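Long-range contact in geranyltranstransferase (Marinomonas sp. MED121, PDB 4F62), which probably joins isopentenyl diphosphate to allylic diphosphates to build prenyl chains, as a putative farnesyl-diphosphate synthase of the isoprenoid synthase superfamily: residues I185-A193 / L204-H212. Residues are numbered along the deposited sequence; the frame is centred on the assembly and turned at random.
Sequences IKASVRMGA and LAKLDAYAH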
ATOM      1  N   ILE A 185      12.316   0.238  11.219  1.00 34.57           N
ATOM      2  CA  ILE A 185      13.594   0.824  11.597  1.00 38.02           C
ATOM      3  C   ILE A 185      14.683   0.223  10.726  1.00 30.57           C
ATOM      4  O   ILE A 185      15.573   0.922  10.252  1.00 35.13           O
ATOM      5  CB  ILE A 185      13.934   0.520  13.079  1.00 38.61           C
ATOM      6  CG1 ILE A 185      12.921   1.193  14.007  1.00 39.58           C
ATOM      7  CG2 ILE A 185      15.352   0.950  13.402  1.00 36.38           C
ATOM      8  CD1 ILE A 185      12.845   2.700  13.851  1.00 49.79           C
ATOM      9  N   LYS A 186      14.621  -1.090  10.528  1.00 32.46           N
ATOM     10  CA  LYS A 186      15.587  -1.769   9.662  1.00 35.27           C
ATOM     11  C   LYS A 186      15.421  -1.363   8.191  1.00 35.43           C
ATOM     12  O   LYS A 186      16.410  -1.211   7.458  1.00 32.92           O
ATOM     13  CB  LYS A 186      15.465  -3.294   9.808  1.00 36.71           C
ATOM     14  CG  LYS A 186      16.582  -4.073   9.112  1.00 44.66           C
ATOM     15  CD  LYS A 186      16.648  -5.535   9.596  1.00 60.80           C
ATOM     16  CE  LYS A 186      15.712  -6.427   8.795  1.00 67.59           C
ATOM     17  NZ  LYS A 186      16.406  -7.651   8.283  1.00 71.91           N
ATOM     18  N   ALA A 187      14.176  -1.206   7.756  1.00 34.29           N
ATOM     19  CA  ALA A 187      13.907  -0.753   6.385  1.00 36.33           C
ATOM     20  C   ALA A 187      14.528   0.623   6.168  1.00 36.31           C
ATOM     21  O   ALA A 187      15.047   0.922   5.090  1.00 35.04           O
ATOM     22  CB  ALA A 187      12.422  -0.699   6.123  1.00 29.80           C
ATOM     23  N   SER A 188      14.480   1.458   7.202  1.00 33.87           N
ATOM     24  CA  SER A 188      15.058   2.802   7.124  1.00 35.06           C
ATOM     25  C   SER A 188      16.548   2.775   6.784  1.00 36.95           C
ATOM     26  O   SER A 188      16.987   3.447   5.848  1.00 36.75           O
ATOM     27  CB  SER A 188      14.834   3.569   8.432  1.00 32.98           C
ATOM     28  OG  SER A 188      13.452   3.791   8.652  1.00 38.74           O
ATOM     29  N   VAL A 189      17.332   2.008   7.541  1.00 36.35           N
ATOM     30  CA  VAL A 189      18.767   1.966   7.272  1.00 34.54           C
ATOM     31  C   VAL A 189      19.064   1.195   5.980  1.00 36.91           C
ATOM     32  O   VAL A 189      19.938   1.602   5.214  1.00 36.14           O
ATOM     33  CB  VAL A 189      19.614   1.418   8.473  1.00 39.10           C
ATOM     34  CG1 VAL A 189      19.225   2.122   9.779  1.00 40.07           C
ATOM     35  CG2 VAL A 189      19.454  -0.080   8.609  1.00 38.69           C
ATOM     36  N   ARG A 190      18.332   0.105   5.725  1.00 32.99           N
ATOM     37  CA  ARG A 190      18.564  -0.686   4.513  1.00 34.60           C
ATOM     38  C   ARG A 190      18.251   0.127   3.249  1.00 36.55           C
ATOM     39  O   ARG A 190      19.054   0.194   2.298  1.00 35.54           O
ATOM     40  CB  ARG A 190      17.761  -2.007   4.538  1.00 34.44           C
ATOM     41  CG  ARG A 190      18.246  -3.037   5.568  1.00 32.80           C
ATOM     42  CD  ARG A 190      17.378  -4.314   5.532  1.00 36.15           C
ATOM     43  NE  ARG A 190      17.383  -4.934   4.203  1.00 39.41           N
ATOM     44  CZ  ARG A 190      18.351  -5.730   3.755  1.00 43.93           C
ATOM     45  NH1 ARG A 190      19.395  -6.013   4.531  1.00 35.89           N
ATOM     46  NH2 ARG A 190      18.282  -6.241   2.534  1.00 42.06           N
ATOM     47  N   MET A 191      17.082   0.754   3.236  1.00 36.63           N
ATOM     48  CA  MET A 191      16.679   1.541   2.074  1.00 35.26           C
ATOM     49  C   MET A 191      17.546   2.776   1.868  1.00 33.89           C
ATOM     50  O   MET A 191      17.856   3.124   0.739  1.00 37.70           O
ATOM     51  CB  MET A 191      15.205   1.936   2.159  1.00 33.78           C
ATOM     52  CG  MET A 191      14.252   0.729   2.104  1.00 32.14           C
ATOM     53  SD  MET A 191      12.565   1.224   2.502  1.00 37.96           S
ATOM     54  CE  MET A 191      12.066   2.008   0.963  1.00 34.64           C
ATOM     55  N   GLY A 192      17.923   3.431   2.962  1.00 38.05           N
ATOM     56  CA  GLY A 192      18.816   4.568   2.884  1.00 33.79           C
ATOM     57  C   GLY A 192      20.098   4.216   2.159  1.00 34.76           C
ATOM     58  O   GLY A 192      20.475   4.883   1.189  1.00 37.33           O
ATOM     59  N   ALA A 193      20.757   3.159   2.627  1.00 39.05           N
ATOM     60  CA  ALA A 193      22.013   2.686   2.038  1.00 36.98           C
ATOM     61  C   ALA A 193      21.833   2.241   0.580  1.00 36.83           C
ATOM     62  O   ALA A 193      22.597   2.638  -0.315  1.00 40.62           O
ATOM     63  CB  ALA A 193      22.569   1.549   2.885  1.00 34.11           C
ATOM     64  N   LEU A 204      25.711  -3.662   4.311  1.00 55.62           N
ATOM     65  CA  LEU A 204      24.284  -3.828   4.557  1.00 51.84           C
ATOM     66  C   LEU A 204      24.037  -4.760   5.749  1.00 54.50           C
ATOM     67  O   LEU A 204      23.116  -4.550   6.543  1.00 53.82           O
ATOM     68  CB  LEU A 204      23.593  -4.343   3.289  1.00 53.49           C
ATOM     69  CG  LEU A 204      22.126  -3.999   3.030  1.00 50.69           C
ATOM     70  CD1 LEU A 204      21.911  -2.498   2.992  1.00 45.92           C
ATOM     71  CD2 LEU A 204      21.676  -4.645   1.711  1.00 50.51           C
ATOM     72  N   ALA A 205      24.872  -5.785   5.879  1.00 55.13           N
ATOM     73  CA  ALA A 205      24.788  -6.685   7.024  1.00 54.31           C
ATOM     74  C   ALA A 205      25.061  -5.963   8.355  1.00 49.28           C
ATOM     75  O   ALA A 205      24.382  -6.209   9.365  1.00 49.24           O
ATOM     76  CB  ALA A 205      25.744  -7.849   6.843  1.00 59.50           C
ATOM     77  N   LYS A 206      26.052  -5.072   8.356  1.00 47.81           N
ATOM     78  CA  LYS A 206      26.352  -4.267   9.539  1.00 47.48           C
ATOM     79  C   LYS A 206      25.182  -3.353   9.878  1.00 47.57           C
ATOM     80  O   LYS A 206      24.831  -3.193  11.048  1.00 43.80           O
ATOM     81  CB  LYS A 206      27.622  -3.439   9.321  1.00 45.93           C
ATOM     82  CG  LYS A 206      28.899  -4.255   9.192  1.00 50.58           C
ATOM     83  CD  LYS A 206      30.018  -3.395   8.614  1.00 61.00           C
ATOM     84  CE  LYS A 206      31.254  -4.220   8.291  1.00 69.05           C
ATOM     85  NZ  LYS A 206      31.749  -4.935   9.498  1.00 77.30           N
ATOM     86  N   LEU A 207      24.573  -2.758   8.853  1.00 46.79           N
ATOM     87  CA  LEU A 207      23.426  -1.875   9.072  1.00 44.11           C
ATOM     88  C   LEU A 207      22.219  -2.636   9.605  1.00 46.01           C
ATOM     89  O   LEU A 207      21.508  -2.136  10.485  1.00 49.39           O
ATOM     90  CB  LEU A 207      23.085  -1.079   7.806  1.00 42.26           C
ATOM     91  CG  LEU A 207      24.156  -0.051   7.452  1.00 43.40           C
ATOM     92  CD1 LEU A 207      23.928   0.548   6.052  1.00 44.90           C
ATOM     93  CD2 LEU A 207      24.193   1.041   8.510  1.00 47.13           C
ATOM     94  N   ASP A 208      22.009  -3.852   9.098  1.00 46.69           N
ATOM     95  CA  ASP A 208      20.987  -4.758   9.631  1.00 49.09           C
ATOM     96  C   ASP A 208      21.125  -4.914  11.123  1.00 47.79           C
ATOM     97  O   ASP A 208      20.164  -4.738  11.872  1.00 48.98           O
ATOM     98  CB  ASP A 208      21.129  -6.161   9.034  1.00 59.59           C
ATOM     99  CG  ASP A 208      20.342  -6.342   7.760  1.00 68.33           C
ATOM    100  OD1 ASP A 208      19.597  -5.420   7.382  1.00 60.62           O
ATOM    101  OD2 ASP A 208      20.458  -7.422   7.143  1.00 79.73           O
ATOM    102  N   ALA A 209      22.332  -5.289  11.542  1.00 44.08           N
ATOM    103  CA  ALA A 209      22.608  -5.553  12.941  1.00 38.99           C
ATOM    104  C   ALA A 209      22.487  -4.264  13.748  1.00 41.15           C
ATOM    105  O   ALA A 209      21.983  -4.276  14.877  1.00 40.82           O
ATOM    106  CB  ALA A 209      23.999  -6.163  13.096  1.00 41.44           C
ATOM    107  N   TYR A 210      22.936  -3.150  13.169  1.00 43.20           N
ATOM    108  CA  TYR A 210      22.793  -1.860  13.840  1.00 41.62           C
ATOM    109  C   TYR A 210      21.315  -1.610  14.127  1.00 42.58           C
ATOM    110  O   TYR A 210      20.925  -1.300  15.260  1.00 38.14           O
ATOM    111  CB  TYR A 210      23.383  -0.734  12.987  1.00 38.73           C
ATOM    112  CG  TYR A 210      22.967   0.664  13.408  1.00 42.09           C
ATOM    113  CD1 TYR A 210      21.811   1.248  12.901  1.00 42.83           C
ATOM    114  CD2 TYR A 210      23.735   1.403  14.302  1.00 35.26           C
ATOM    115  CE1 TYR A 210      21.428   2.527  13.272  1.00 39.89           C
ATOM    116  CE2 TYR A 210      23.355   2.684  14.684  1.00 40.65           C
ATOM    117  CZ  TYR A 210      22.194   3.238  14.157  1.00 39.96           C
ATOM    118  OH  TYR A 210      21.789   4.503  14.521  1.00 38.84           O
ATOM    119  N   ALA A 211      20.496  -1.772  13.094  1.00 41.76           N
ATOM    120  CA  ALA A 211      19.080  -1.455  13.183  1.00 42.42           C
ATOM    121  C   ALA A 211      18.350  -2.367  14.147  1.00 40.64           C
ATOM    122  O   ALA A 211      17.511  -1.914  14.934  1.00 46.48           O
ATOM    123  CB  ALA A 211      18.439  -1.537  11.802  1.00 44.89           C
ATOM    124  N   HIS A 212      18.649  -3.659  14.074  1.00 37.92           N
ATOM    125  CA  HIS A 212      18.057  -4.622  14.999  1.00 43.22           C
ATOM    126  C   HIS A 212      18.325  -4.224  16.447  1.00 43.63           C
ATOM    127  O   HIS A 212      17.419  -4.238  17.285  1.00 44.70           O
ATOM    128  CB  HIS A 212      18.609  -6.027  14.747  1.00 51.73           C
ATOM    129  CG  HIS A 212      17.983  -7.081  15.609  1.00 70.33           C
ATOM    130  ND1 HIS A 212      18.421  -7.353  16.888  1.00 82.63           N
ATOM    131  CD2 HIS A 212      16.949  -7.921  15.376  1.00 76.82           C
ATOM    132  CE1 HIS A 212      17.683  -8.320  17.407  1.00 84.35           C
ATOM    133  NE2 HIS A 212      16.781  -8.682  16.508  1.00 82.93           N
TER
HETATM  134  O   HOH W   1      21.539  -7.933   4.573  1.00 63.55           O
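R190 and D208 carry the polar side of this antiparallel helix pair, whose axes approach to 8.6 Å at 154°. R190 NH1 donates to D208 OD1 (2.9 Å, nearly straight at 163°) on the syn side, tilted somewhat out of the carboxylate plane, the two flat groups nearly coplanar; a bend at chi3 (58°) turns the guanidinium back to the carboxylate. One water closes the ring, accepting from R190 NH1 and donating to D208 OD2. K186 NZ adds a long salt bridge to D208 OD1 (4.0 Å), while R190 NE pairs with E143 of helix 134-148. L204 CD2 lies 3.8 Å from R190 NH2, the two side chains at about a right angle. A leucine at R190 would probably cost D208 its close cationic partner, with K186 at long range, and leave E143 without this arginine. Apolar contacts run alongside. A211 CB sits against K186 CA (3.6 Å), where the backbones come closest, and against V189 CG2. V189 CG1 meets the Y210 ring at its edge (4.1 Å to CD1), and A193 CB touches L207 CD1 (3.6 Å). Helices 170-194 and 201-226 of the all-helical prenyl synthase fold thus join through an apolar seam bordered by a salt-bridge network, whose two cations probably favour an ionised D208.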